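Local coordinates for Bpsl1147 (Burkholderia pseudomallei, PDB 5A4O), which probably binds DNA, single-stranded DNA in particular, as a two-chain bacterial homolog of the eukaryotic transcription coactivator PC4, at residues G7-D12 with R20-H25; S16-I21 with V39-D44; Y33-L38 with G53-P58. All coordinates share one frame; numbering follows the deposited sequence.

Contact 1 of 3, residues G7-D12 with R20-H25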
ATOM      1  N   GLY A   7      -3.003  14.275  -8.867  1.00 31.18           N
ATOM      2  CA  GLY A   7      -3.436  13.241  -9.825  1.00 27.61           C
ATOM      3  C   GLY A   7      -4.894  12.815  -9.644  1.00 25.46           C
ATOM      4  O   GLY A   7      -5.705  13.523  -9.029  1.00 26.77           O
ATOM      5  N   LYS A   8      -5.226  11.636 -10.142  1.00 22.57           N
ATOM      6  CA  LYS A   8      -6.604  11.169 -10.113  1.00 20.26           C
ATOM      7  C   LYS A   8      -6.903  10.262  -8.918  1.00 18.41           C
ATOM      8  O   LYS A   8      -6.276   9.232  -8.767  1.00 16.92           O
ATOM      9  CB  LYS A   8      -6.914  10.373 -11.360  1.00 22.66           C
ATOM     10  CG  LYS A   8      -8.229   9.633 -11.188  1.00 23.26           C
ATOM     11  CD  LYS A   8      -9.135   9.648 -12.364  1.00 24.87           C
ATOM     12  CE  LYS A   8      -8.856   8.536 -13.312  1.00 24.67           C
ATOM     13  NZ  LYS A   8     -10.125   8.186 -14.028  1.00 25.39           N
ATOM     14  N   THR A   9      -7.903  10.590  -8.102  1.00 17.34           N
ATOM     15  CA  THR A   9      -8.323   9.660  -7.065  1.00 17.19           C
ATOM     16  C   THR A   9      -9.110   8.483  -7.690  1.00 16.82           C
ATOM     17  O   THR A   9     -10.142   8.688  -8.294  1.00 17.67           O
ATOM     18  CB  THR A   9      -9.189  10.382  -6.019  1.00 17.10           C
ATOM     19  OG1 THR A   9      -8.409  11.423  -5.453  1.00 18.93           O
ATOM     20  CG2 THR A   9      -9.597   9.421  -4.908  1.00 19.12           C
ATOM     21  N   ILE A  10      -8.590   7.272  -7.583  1.00 15.05           N
ATOM     22  CA  ILE A  10      -9.251   6.079  -8.119  1.00 16.14           C
ATOM     23  C   ILE A  10     -10.184   5.537  -7.045  1.00 17.25           C
ATOM     24  O   ILE A  10     -11.334   5.184  -7.326  1.00 19.93           O
ATOM     25  CB  ILE A  10      -8.228   4.980  -8.482  1.00 15.78           C
ATOM     26  CG1 ILE A  10      -7.140   5.491  -9.412  1.00 14.80           C
ATOM     27  CG2 ILE A  10      -8.925   3.763  -9.082  1.00 15.68           C
ATOM     28  CD1 ILE A  10      -7.616   6.087 -10.687  1.00 15.74           C
ATOM     29  N   ALA A  11      -9.676   5.469  -5.816  1.00 16.54           N
ATOM     30  CA  ALA A  11     -10.450   4.995  -4.661  1.00 16.81           C
ATOM     31  C   ALA A  11     -10.013   5.582  -3.317  1.00 16.48           C
ATOM     32  O   ALA A  11      -8.840   5.982  -3.075  1.00 14.82           O
ATOM     33  CB  ALA A  11     -10.446   3.471  -4.599  1.00 16.39           C
ATOM     34  N   ASP A  12     -10.997   5.654  -2.431  1.00 16.26           N
ATOM     35  CA  ASP A  12     -10.804   6.327  -1.158  1.00 19.74           C
ATOM     36  C   ASP A  12     -11.386   5.418  -0.071  1.00 18.39           C
ATOM     37  O   ASP A  12     -12.606   5.466   0.182  1.00 21.26           O
ATOM     38  CB  ASP A  12     -11.589   7.634  -1.224  1.00 23.74           C
ATOM     39  CG  ASP A  12     -11.142   8.632  -0.229  1.00 26.72           C
ATOM     40  OD1 ASP A  12      -9.930   8.672   0.079  1.00 31.57           O
ATOM     41  OD2 ASP A  12     -12.008   9.418   0.234  1.00 31.17           O
ATOM     42  N   ARG A  20      -7.944   7.611   5.895  1.00 15.24           N
ATOM     43  CA  ARG A  20      -8.399   6.861   4.736  1.00 14.30           C
ATOM     44  C   ARG A  20      -7.196   6.354   4.036  1.00 13.29           C
ATOM     45  O   ARG A  20      -6.099   6.865   4.239  1.00 12.11           O
ATOM     46  CB  ARG A  20      -9.179   7.757   3.787  1.00 14.75           C
ATOM     47  CG  ARG A  20     -10.456   8.278   4.359  1.00 15.21           C
ATOM     48  CD  ARG A  20     -11.147   9.181   3.349  1.00 16.54           C
ATOM     49  NE  ARG A  20     -12.301   9.817   3.934  1.00 18.80           N
ATOM     50  CZ  ARG A  20     -13.073  10.708   3.318  1.00 20.69           C
ATOM     51  NH1 ARG A  20     -12.831  11.082   2.073  1.00 20.14           N
ATOM     52  NH2 ARG A  20     -14.089  11.236   3.971  1.00 21.68           N
ATOM     53  N   ILE A  21      -7.391   5.319   3.244  1.00 13.16           N
ATOM     54  CA  ILE A  21      -6.364   4.858   2.333  1.00 13.85           C
ATOM     55  C   ILE A  21      -6.771   5.332   0.932  1.00 12.98           C
ATOM     56  O   ILE A  21      -7.797   4.886   0.393  1.00 13.17           O
ATOM     57  CB  ILE A  21      -6.196   3.341   2.341  1.00 14.64           C
ATOM     58  CG1 ILE A  21      -5.832   2.821   3.737  1.00 17.04           C
ATOM     59  CG2 ILE A  21      -5.192   2.917   1.262  1.00 15.31           C
ATOM     60  CD1 ILE A  21      -4.490   3.270   4.268  1.00 19.06           C
ATOM     61  N   ARG A  22      -5.974   6.240   0.351  1.00 12.13           N
ATOM     62  CA  ARG A  22      -6.253   6.803  -0.976  1.00 12.10           C
ATOM     63  C   ARG A  22      -5.420   6.111  -2.051  1.00 11.41           C
ATOM     64  O   ARG A  22      -4.206   5.980  -1.921  1.00 10.92           O
ATOM     65  CB  ARG A  22      -5.971   8.306  -0.982  1.00 14.29           C
ATOM     66  CG  ARG A  22      -6.243   8.986  -2.349  1.00 16.00           C
ATOM     67  CD  ARG A  22      -5.985  10.505  -2.379  1.00 19.05           C
ATOM     68  NE  ARG A  22      -6.216  11.101  -3.750  1.00 23.35           N
ATOM     69  CZ  ARG A  22      -5.284  11.588  -4.604  1.00 22.96           C
ATOM     70  NH1 ARG A  22      -3.992  11.632  -4.299  1.00 25.01           N
ATOM     71  NH2 ARG A  22      -5.658  12.085  -5.783  1.00 24.38           N
ATOM     72  N   ILE A  23      -6.081   5.645  -3.100  1.00 10.63           N
ATOM     73  CA  ILE A  23      -5.421   4.991  -4.191  1.00 10.70           C
ATOM     74  C   ILE A  23      -5.564   5.980  -5.311  1.00 11.01           C
ATOM     75  O   ILE A  23      -6.693   6.364  -5.646  1.00 11.86           O
ATOM     76  CB  ILE A  23      -6.112   3.656  -4.546  1.00 11.10           C
ATOM     77  CG1 ILE A  23      -5.967   2.674  -3.355  1.00 11.45           C
ATOM     78  CG2 ILE A  23      -5.506   3.057  -5.806  1.00 11.14           C
ATOM     79  CD1 ILE A  23      -6.708   1.380  -3.536  1.00 12.13           C
ATOM     80  N   SER A  24      -4.432   6.448  -5.827  1.00 10.73           N
ATOM     81  CA  SER A  24      -4.420   7.492  -6.843  1.00 12.06           C
ATOM     82  C   SER A  24      -3.503   7.078  -8.007  1.00 12.67           C
ATOM     83  O   SER A  24      -2.666   6.182  -7.884  1.00 12.08           O
ATOM     84  CB  SER A  24      -4.034   8.827  -6.222  1.00 13.01           C
ATOM     85  OG  SER A  24      -2.707   8.798  -5.717  1.00 14.65           O
ATOM     86  N   HIS A  25      -3.722   7.697  -9.151  1.00 13.87           N
ATOM     87  CA  HIS A  25      -2.940   7.451 -10.333  1.00 14.82           C
ATOM     88  C   HIS A  25      -2.460   8.792 -10.840  1.00 15.83           C
ATOM     89  O   HIS A  25      -3.220   9.745 -10.882  1.00 15.15           O
ATOM     90  CB  HIS A  25      -3.770   6.736 -11.407  1.00 15.84           C
ATOM     91  CG  HIS A  25      -2.973   6.406 -12.623  1.00 16.44           C
ATOM     92  ND1 HIS A  25      -2.820   7.294 -13.663  1.00 17.53           N
ATOM     93  CD2 HIS A  25      -2.213   5.331 -12.934  1.00 17.16           C
ATOM     94  CE1 HIS A  25      -2.024   6.765 -14.578  1.00 18.06           C
ATOM     95  NE2 HIS A  25      -1.652   5.569 -14.164  1.00 18.08           N
TER
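Asp-12 and Arg-20 meet in a short salt bridge, OD2 of Asp-12 lying 2.6 Å from NH1 of Arg-20. The bond is bent, with an N-H...O angle of 130°: OD2 sits at the guanidinium edge, tilted from its plane, and is met nearly along its own C-O axis, the two planes being 70° apart. The Arg-22 guanidinium instead takes one oxygen side-on, its NE and NH2 each donating to Thr-9 OG1 over 2.8 Å, with OG1 in the guanidinium plane. With CG anti to the backbone N (chi1 -180°) and an extended chain, Arg-22 reaches across Thr-9 at about a right angle; NH2 also donates to Ser-6 O.

Between the antiparallel strands, Lys-8 and His-25 exchange two backbone bonds, Lys-8 N to His-25 O being 2.9 Å. Next comes a classic beta bulge. Ile-23 O accepts from both Ile-10 N and Ala-11 N, at 2.9 Å from the N of Ile-10, while Ile-23 N returns a nearly straight bond to Ala-11 O.

CB atoms of Ala-11 and Ile-23 are 4.3 Å apart, and Ile-10 CD1 rests 4.0 Å from CB of His-25. Gly-67 and Leu-70 of the second subunit pack here. This face is thus apolar at Ala-11 and Ile-23, with Ile-10 at the bulge, and turns polar at Lys-8 and His-25, where Glu-74 of the second subunit forms a salt bridge with Lys-8.

Contact 2 of 3, residues S16-I21 with V39-D44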
ATOM      1  N   SER A  16     -11.447   5.311   9.222  1.00 17.34           N
ATOM      2  CA  SER A  16     -12.152   5.887  10.364  1.00 18.41           C
ATOM      3  C   SER A  16     -12.613   7.268   9.984  1.00 18.59           C
ATOM      4  O   SER A  16     -12.401   7.706   8.859  1.00 19.33           O
ATOM      5  CB  SER A  16     -11.177   5.990  11.557  1.00 19.20           C
ATOM      6  OG  SER A  16     -10.168   6.973  11.310  1.00 19.32           O
ATOM      7  N   ALA A  17     -13.222   8.013  10.895  1.00 18.52           N
ATOM      8  CA  ALA A  17     -13.501   9.406  10.600  1.00 19.30           C
ATOM      9  C   ALA A  17     -12.253  10.199  10.260  1.00 18.95           C
ATOM     10  O   ALA A  17     -12.351  11.227   9.578  1.00 20.04           O
ATOM     11  CB  ALA A  17     -14.202  10.077  11.761  1.00 20.13           C
ATOM     12  N   THR A  18     -11.097   9.735  10.717  1.00 17.62           N
ATOM     13  CA  THR A  18      -9.871  10.554  10.618  1.00 19.41           C
ATOM     14  C   THR A  18      -8.785  10.084   9.646  1.00 18.54           C
ATOM     15  O   THR A  18      -7.781  10.774   9.489  1.00 18.18           O
ATOM     16  CB  THR A  18      -9.212  10.727  11.990  1.00 20.34           C
ATOM     17  OG1 THR A  18      -8.701   9.483  12.501  1.00 21.64           O
ATOM     18  CG2 THR A  18     -10.212  11.322  12.967  1.00 20.97           C
ATOM     19  N   GLN A  19      -8.975   8.933   9.009  1.00 16.71           N
ATOM     20  CA  GLN A  19      -7.930   8.313   8.196  1.00 16.45           C
ATOM     21  C   GLN A  19      -8.585   7.568   7.051  1.00 15.50           C
ATOM     22  O   GLN A  19      -9.662   6.973   7.214  1.00 15.11           O
ATOM     23  CB  GLN A  19      -7.130   7.300   9.013  1.00 18.35           C
ATOM     24  CG  GLN A  19      -6.484   7.850  10.270  1.00 21.62           C
ATOM     25  CD  GLN A  19      -5.332   7.002  10.752  1.00 25.11           C
ATOM     26  OE1 GLN A  19      -5.337   5.774  10.658  1.00 28.32           O
ATOM     27  NE2 GLN A  19      -4.314   7.670  11.282  1.00 31.07           N
ATOM     28  N   ARG A  20      -7.944   7.611   5.895  1.00 15.24           N
ATOM     29  CA  ARG A  20      -8.399   6.861   4.736  1.00 14.30           C
ATOM     30  C   ARG A  20      -7.196   6.354   4.036  1.00 13.29           C
ATOM     31  O   ARG A  20      -6.099   6.865   4.239  1.00 12.11           O
ATOM     32  CB  ARG A  20      -9.179   7.757   3.787  1.00 14.75           C
ATOM     33  CG  ARG A  20     -10.456   8.278   4.359  1.00 15.21           C
ATOM     34  CD  ARG A  20     -11.147   9.181   3.349  1.00 16.54           C
ATOM     35  NE  ARG A  20     -12.301   9.817   3.934  1.00 18.80           N
ATOM     36  CZ  ARG A  20     -13.073  10.708   3.318  1.00 20.69           C
ATOM     37  NH1 ARG A  20     -12.831  11.082   2.073  1.00 20.14           N
ATOM     38  NH2 ARG A  20     -14.089  11.236   3.971  1.00 21.68           N
ATOM     39  N   ILE A  21      -7.391   5.319   3.244  1.00 13.16           N
ATOM     40  CA  ILE A  21      -6.364   4.858   2.333  1.00 13.85           C
ATOM     41  C   ILE A  21      -6.771   5.332   0.932  1.00 12.98           C
ATOM     42  O   ILE A  21      -7.797   4.886   0.393  1.00 13.17           O
ATOM     43  CB  ILE A  21      -6.196   3.341   2.341  1.00 14.64           C
ATOM     44  CG1 ILE A  21      -5.832   2.821   3.737  1.00 17.04           C
ATOM     45  CG2 ILE A  21      -5.192   2.917   1.262  1.00 15.31           C
ATOM     46  CD1 ILE A  21      -4.490   3.270   4.268  1.00 19.06           C
ATOM     47  N   VAL A  39      -3.907   8.799   4.232  1.00 12.33           N
ATOM     48  CA  VAL A  39      -4.207  10.220   4.290  1.00 13.69           C
ATOM     49  C   VAL A  39      -4.986  10.482   5.579  1.00 14.72           C
ATOM     50  O   VAL A  39      -5.736   9.622   6.017  1.00 14.91           O
ATOM     51  CB  VAL A  39      -4.963  10.705   3.042  1.00 13.62           C
ATOM     52  CG1 VAL A  39      -4.176  10.356   1.782  1.00 13.70           C
ATOM     53  CG2 VAL A  39      -6.380  10.120   2.973  1.00 14.09           C
ATOM     54  N   VAL A  40      -4.732  11.612   6.212  1.00 16.40           N
ATOM     55  CA  VAL A  40      -5.295  11.917   7.527  1.00 19.95           C
ATOM     56  C   VAL A  40      -5.866  13.331   7.616  1.00 23.09           C
ATOM     57  O   VAL A  40      -5.403  14.219   6.971  1.00 21.81           O
ATOM     58  CB  VAL A  40      -4.275  11.754   8.688  1.00 19.08           C
ATOM     59  CG1 VAL A  40      -3.644  10.388   8.722  1.00 18.99           C
ATOM     60  CG2 VAL A  40      -3.240  12.815   8.604  1.00 19.91           C
ATOM     61  N   VAL A  41      -6.888  13.492   8.440  1.00 26.79           N
ATOM     62  CA  VAL A  41      -7.581  14.741   8.481  1.00 33.09           C
ATOM     63  C   VAL A  41      -6.697  15.838   9.007  1.00 35.96           C
ATOM     64  O   VAL A  41      -5.847  15.633   9.812  1.00 34.82           O
ATOM     65  CB  VAL A  41      -8.790  14.753   9.412  1.00 34.60           C
ATOM     66  CG1 VAL A  41     -10.101  14.455   8.743  1.00 35.94           C
ATOM     67  CG2 VAL A  41      -8.544  14.014  10.682  1.00 36.58           C
ATOM     68  N   ASP A  42      -6.978  17.009   8.475  1.00 45.94           N
ATOM     69  CA  ASP A  42      -6.536  18.301   8.962  1.00 52.45           C
ATOM     70  C   ASP A  42      -7.737  18.742   9.737  1.00 54.38           C
ATOM     71  O   ASP A  42      -7.752  18.678  10.918  1.00 53.14           O
ATOM     72  CB  ASP A  42      -6.344  19.289   7.784  1.00 50.89           C
ATOM     73  CG  ASP A  42      -5.029  19.983   7.812  1.00 53.96           C
ATOM     74  OD1 ASP A  42      -4.274  19.767   8.767  1.00 55.28           O
ATOM     75  OD2 ASP A  42      -4.738  20.687   6.835  1.00 52.67           O
ATOM     76  N   ARG A  43      -8.759  19.096   8.978  1.00 57.19           N
ATOM     77  CA  ARG A  43     -10.098  19.305   9.323  1.00 57.69           C
ATOM     78  C   ARG A  43     -10.739  19.095   7.957  1.00 59.52           C
ATOM     79  O   ARG A  43     -10.025  18.992   6.953  1.00 55.94           O
ATOM     80  CB  ARG A  43     -10.285  20.742   9.784  1.00 57.42           C
ATOM     81  CG  ARG A  43      -9.335  21.751   9.199  1.00 56.65           C
ATOM     82  CD  ARG A  43      -8.524  22.363  10.301  1.00 56.09           C
ATOM     83  NE  ARG A  43      -7.588  21.410  10.852  1.00 54.20           N
ATOM     84  CZ  ARG A  43      -6.311  21.356  10.558  1.00 55.42           C
ATOM     85  NH1 ARG A  43      -5.803  22.215   9.704  1.00 58.50           N
ATOM     86  NH2 ARG A  43      -5.530  20.429  11.114  1.00 55.64           N
ATOM     87  N   ASP A  44     -12.058  19.001   7.967  1.00 60.84           N
ATOM     88  CA  ASP A  44     -12.967  18.812   6.837  1.00 63.11           C
ATOM     89  C   ASP A  44     -12.585  17.570   6.006  1.00 64.12           C
ATOM     90  O   ASP A  44     -12.217  16.548   6.561  1.00 66.85           O
ATOM     91  CB  ASP A  44     -13.164  20.077   5.942  1.00 64.78           C
ATOM     92  CG  ASP A  44     -12.887  21.397   6.654  1.00 63.51           C
ATOM     93  OD1 ASP A  44     -11.717  21.654   6.966  1.00 61.77           O
ATOM     94  OD2 ASP A  44     -13.861  22.193   6.832  1.00 60.11           O
TER
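Ala-17 approaches the neighbouring strand through its backbone, its O lying 4.0 Å from CG1 of Val-41. It sits in the tight connection that precedes strand 19-28, where Ser-16 OG accepts from Thr-18 N over 3.0 Å, an ST turn. Thr-18 then makes the outermost bond of the pair: its O receives Val-41 N at 3.0 Å, the donor tilted 34° from the carbonyl plane. The Thr-18 side chain meets Val-41 through carbon, CB against CG2 at 3.6 Å, and CG2 of Val-41 also lies close to Thr-18 O. Thr-18 OG1 stands between the backbone N and the carbonyl carbon (chi1 67°), leaving CG2 of the threonine to join the contact with the Val-41 methyl.

Gln-19 pairs with Val-40 as a non-hydrogen-bonded antiparallel couple, their CA atoms 4.5 Å apart. This places the contact in the second hairpin of the four-stranded antiparallel sheet, near the ends of strands 19-28 and 31-41 remote from the turn that joins them. The Gln-19 and Val-40 side chains run side by side in the same direction, and NE2 of Gln-19 comes within 3.8 Å of CG1 of Val-40.

Arg-20 and Val-39 form the hydrogen-bonded pair, with Arg-20 N donating to Val-39 O and Val-39 N donating to Arg-20 O with an N-H...O angle of 176°. On the other face, CB of Arg-20 rests 3.8 Å from Val-39 CG2. Beyond CB the arginine extends toward Asp-12, while Phe-47 packs against both Arg-20 and Val-39.

Contact 3 of 3, residues Y33-L38 with G53-P58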
ATOM      1  N   TYR A  33       2.403   6.440 -12.309  1.00 17.55           N
ATOM      2  CA  TYR A  33       2.705   6.182 -10.908  1.00 20.35           C
ATOM      3  C   TYR A  33       1.367   5.778 -10.259  1.00 18.64           C
ATOM      4  O   TYR A  33       0.429   6.525 -10.363  1.00 18.27           O
ATOM      5  CB  TYR A  33       3.225   7.467 -10.217  1.00 21.63           C
ATOM      6  CG  TYR A  33       4.533   8.050 -10.715  1.00 24.30           C
ATOM      7  CD1 TYR A  33       4.640   8.639 -11.979  1.00 25.09           C
ATOM      8  CD2 TYR A  33       5.656   8.099  -9.876  1.00 27.40           C
ATOM      9  CE1 TYR A  33       5.849   9.183 -12.427  1.00 27.83           C
ATOM     10  CE2 TYR A  33       6.865   8.663 -10.298  1.00 28.47           C
ATOM     11  CZ  TYR A  33       6.967   9.189 -11.578  1.00 31.26           C
ATOM     12  OH  TYR A  33       8.178   9.728 -12.025  1.00 33.37           O
ATOM     13  N   VAL A  34       1.282   4.609  -9.617  1.00 19.24           N
ATOM     14  CA  VAL A  34       0.132   4.270  -8.792  1.00 17.83           C
ATOM     15  C   VAL A  34       0.552   4.458  -7.338  1.00 17.26           C
ATOM     16  O   VAL A  34       1.584   3.953  -6.905  1.00 15.53           O
ATOM     17  CB  VAL A  34      -0.366   2.830  -9.018  1.00 20.07           C
ATOM     18  CG1 VAL A  34      -1.507   2.483  -8.059  1.00 19.52           C
ATOM     19  CG2 VAL A  34      -0.829   2.663 -10.458  1.00 21.35           C
ATOM     20  N   ASP A  35      -0.249   5.200  -6.590  1.00 15.03           N
ATOM     21  CA  ASP A  35       0.081   5.523  -5.225  1.00 16.16           C
ATOM     22  C   ASP A  35      -0.988   4.944  -4.308  1.00 14.52           C
ATOM     23  O   ASP A  35      -2.191   5.035  -4.602  1.00 12.85           O
ATOM     24  CB  ASP A  35       0.132   7.039  -5.124  1.00 17.61           C
ATOM     25  CG  ASP A  35       0.822   7.526  -3.899  1.00 20.21           C
ATOM     26  OD1 ASP A  35       2.059   7.524  -3.883  1.00 20.25           O
ATOM     27  OD2 ASP A  35       0.120   7.968  -2.962  1.00 21.33           O
ATOM     28  N   VAL A  36      -0.560   4.350  -3.195  1.00 13.19           N
ATOM     29  CA  VAL A  36      -1.473   3.780  -2.203  1.00 12.73           C
ATOM     30  C   VAL A  36      -1.005   4.341  -0.884  1.00 11.68           C
ATOM     31  O   VAL A  36       0.113   4.073  -0.484  1.00 10.33           O
ATOM     32  CB  VAL A  36      -1.391   2.248  -2.167  1.00 13.42           C
ATOM     33  CG1 VAL A  36      -2.298   1.683  -1.102  1.00 13.48           C
ATOM     34  CG2 VAL A  36      -1.713   1.674  -3.541  1.00 14.28           C
ATOM     35  N   ARG A  37      -1.826   5.156  -0.226  1.00 11.21           N
ATOM     36  CA  ARG A  37      -1.277   6.048   0.836  1.00 11.76           C
ATOM     37  C   ARG A  37      -2.282   6.369   1.881  1.00 11.59           C
ATOM     38  O   ARG A  37      -3.411   6.718   1.563  1.00 11.93           O
ATOM     39  CB  ARG A  37      -0.798   7.372   0.209  1.00 12.61           C
ATOM     40  CG  ARG A  37       0.088   8.262   1.107  1.00 12.71           C
ATOM     41  CD  ARG A  37       0.836   9.322   0.297  1.00 12.32           C
ATOM     42  NE  ARG A  37       1.735   8.700  -0.668  1.00 12.93           N
ATOM     43  CZ  ARG A  37       2.927   8.178  -0.396  1.00 13.10           C
ATOM     44  NH1 ARG A  37       3.474   8.247   0.806  1.00 13.72           N
ATOM     45  NH2 ARG A  37       3.618   7.611  -1.380  1.00 14.12           N
ATOM     46  N   LEU A  38      -1.838   6.279   3.132  1.00 12.41           N
ATOM     47  CA  LEU A  38      -2.572   6.768   4.273  1.00 12.54           C
ATOM     48  C   LEU A  38      -2.673   8.313   4.218  1.00 12.57           C
ATOM     49  O   LEU A  38      -1.655   9.034   4.155  1.00 12.46           O
ATOM     50  CB  LEU A  38      -1.908   6.297   5.567  1.00 13.51           C
ATOM     51  CG  LEU A  38      -2.572   6.806   6.853  1.00 14.40           C
ATOM     52  CD1 LEU A  38      -3.913   6.153   6.967  1.00 14.78           C
ATOM     53  CD2 LEU A  38      -1.710   6.548   8.091  1.00 16.43           C
ATOM     54  N   GLY A  53       2.881   5.052   2.830  1.00 13.85           N
ATOM     55  CA  GLY A  53       2.320   4.689   1.529  1.00 14.26           C
ATOM     56  C   GLY A  53       3.356   4.049   0.652  1.00 14.60           C
ATOM     57  O   GLY A  53       4.556   3.983   1.010  1.00 14.35           O
ATOM     58  N   ILE A  54       2.895   3.553  -0.481  1.00 14.08           N
ATOM     59  CA  ILE A  54       3.814   3.033  -1.471  1.00 15.05           C
ATOM     60  C   ILE A  54       3.528   3.682  -2.858  1.00 15.14           C
ATOM     61  O   ILE A  54       2.394   4.129  -3.167  1.00 14.29           O
ATOM     62  CB  ILE A  54       3.770   1.486  -1.529  1.00 15.20           C
ATOM     63  CG1 ILE A  54       2.401   1.019  -1.977  1.00 15.30           C
ATOM     64  CG2 ILE A  54       4.134   0.854  -0.192  1.00 15.85           C
ATOM     65  CD1 ILE A  54       2.350  -0.404  -2.459  1.00 17.07           C
ATOM     66  N   SER A  55       4.562   3.683  -3.695  1.00 16.33           N
ATOM     67  CA  SER A  55       4.502   4.236  -5.041  1.00 17.84           C
ATOM     68  C   SER A  55       5.075   3.193  -5.953  1.00 19.58           C
ATOM     69  O   SER A  55       6.235   2.790  -5.765  1.00 20.73           O
ATOM     70  CB  SER A  55       5.346   5.497  -5.123  1.00 19.36           C
ATOM     71  OG  SER A  55       5.305   6.019  -6.421  1.00 20.72           O
ATOM     72  N   ILE A  56       4.278   2.754  -6.927  1.00 18.20           N
ATOM     73  CA  ILE A  56       4.716   1.715  -7.820  1.00 18.76           C
ATOM     74  C   ILE A  56       4.407   1.975  -9.278  1.00 17.78           C
ATOM     75  O   ILE A  56       3.454   2.656  -9.623  1.00 18.63           O
ATOM     76  CB  ILE A  56       4.081   0.380  -7.455  1.00 18.37           C
ATOM     77  CG1 ILE A  56       2.559   0.479  -7.479  1.00 18.44           C
ATOM     78  CG2 ILE A  56       4.559  -0.059  -6.078  1.00 18.04           C
ATOM     79  CD1 ILE A  56       1.929  -0.854  -7.604  1.00 19.80           C
ATOM     80  N   ARG A  57       5.226   1.371 -10.115  1.00 16.12           N
ATOM     81  CA  ARG A  57       4.997   1.334 -11.512  1.00 15.50           C
ATOM     82  C   ARG A  57       3.849   0.340 -11.850  1.00 16.05           C
ATOM     83  O   ARG A  57       3.582  -0.629 -11.147  1.00 14.55           O
ATOM     84  CB  ARG A  57       6.305   0.963 -12.216  1.00 16.38           C
ATOM     85  CG  ARG A  57       6.818  -0.440 -11.938  1.00 17.08           C
ATOM     86  CD  ARG A  57       8.167  -0.622 -12.633  1.00 17.83           C
ATOM     87  NE  ARG A  57       8.783  -1.937 -12.460  1.00 17.98           N
ATOM     88  CZ  ARG A  57       9.642  -2.269 -11.491  1.00 19.05           C
ATOM     89  NH1 ARG A  57       9.979  -1.408 -10.529  1.00 17.49           N
ATOM     90  NH2 ARG A  57      10.162  -3.495 -11.488  1.00 21.37           N
ATOM     91  N   PRO A  58       3.136   0.607 -12.942  1.00 16.49           N
ATOM     92  CA  PRO A  58       1.912  -0.195 -13.197  1.00 17.61           C
ATOM     93  C   PRO A  58       2.220  -1.661 -13.518  1.00 17.04           C
ATOM     94  O   PRO A  58       1.378  -2.500 -13.290  1.00 16.27           O
ATOM     95  CB  PRO A  58       1.261   0.526 -14.395  1.00 18.49           C
ATOM     96  CG  PRO A  58       2.372   1.313 -15.008  1.00 18.66           C
ATOM     97  CD  PRO A  58       3.256   1.749 -13.870  1.00 17.58           C
TER
HETATM   98  O   HOH W   1       6.160   6.059  -0.895  1.00 26.57           O
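Val-34 with Ile-56 and Val-36 with Ile-54 form two hydrogen-bonded pairs between strands antiparallel at 179°, whose axes approach to 4.6 Å. Each pair has reciprocal backbone bonds, the shortest being Ile-54 N to Val-36 O at 2.8 Å. Between them, Asp-35 and Ser-55 are non-hydrogen-bonded neighbours.

On one face, CB of Val-36 meets CG1 of Ile-54 at 4.0 Å, and CB of Val-34 meets CG1 of Ile-56 at 4.1 Å. Placing CG1 between the backbone N and the carbonyl carbon (chi1 64° in Ile-54) sets that carbon, not CG2, against the valine. Leu-61 of helix 61-73 packs on Val-34 and Ile-56, and Ile-54 of the second subunit on Val-36.

On the other face, Arg-37 lays its guanidinium over Gly-53, whose CA stands 3.8 Å above the plane toward its rim. Arg-37 grips the carboxylate side-on, NH2 to Asp-35 OD1 (3.0 Å) and NE to the syn lone pair of Asp-35 OD2 (2.9 Å). NH1 donates to Thr-50 O; NH2 also donates to a water within hydrogen-bonding distance of Gly-53 O. One face is therefore hydrophobic, toward helix and dimer partner, while the other holds a charge pair whose mutual neutralisation is likely.

Overall arrangement
All three contacts belong to one antiparallel sheet with strand order 8-16, 19-28, 31-41, 47-56, each joining a successive pair of neighbours. Contacts 1 and 2 share Arg-20 and Ile-21 on strand 19-28, and contacts 2 and 3 share strand 31-41. Contacts 1 and 3 are partly buried, their centres about 5 and 6 Å from the centre of the chain, against about 13 Å for the surface contact 2; Arg-22 N to Arg-37 O and Ser-24 O to Asp-35 N probably hydrogen-bond between them. Both pack on the second subunit. The salt bridge of contact 1 spans its strands and that of contact 3 lies along one strand; contact 2 has none across it, relying on backbone bonds and valine methyls.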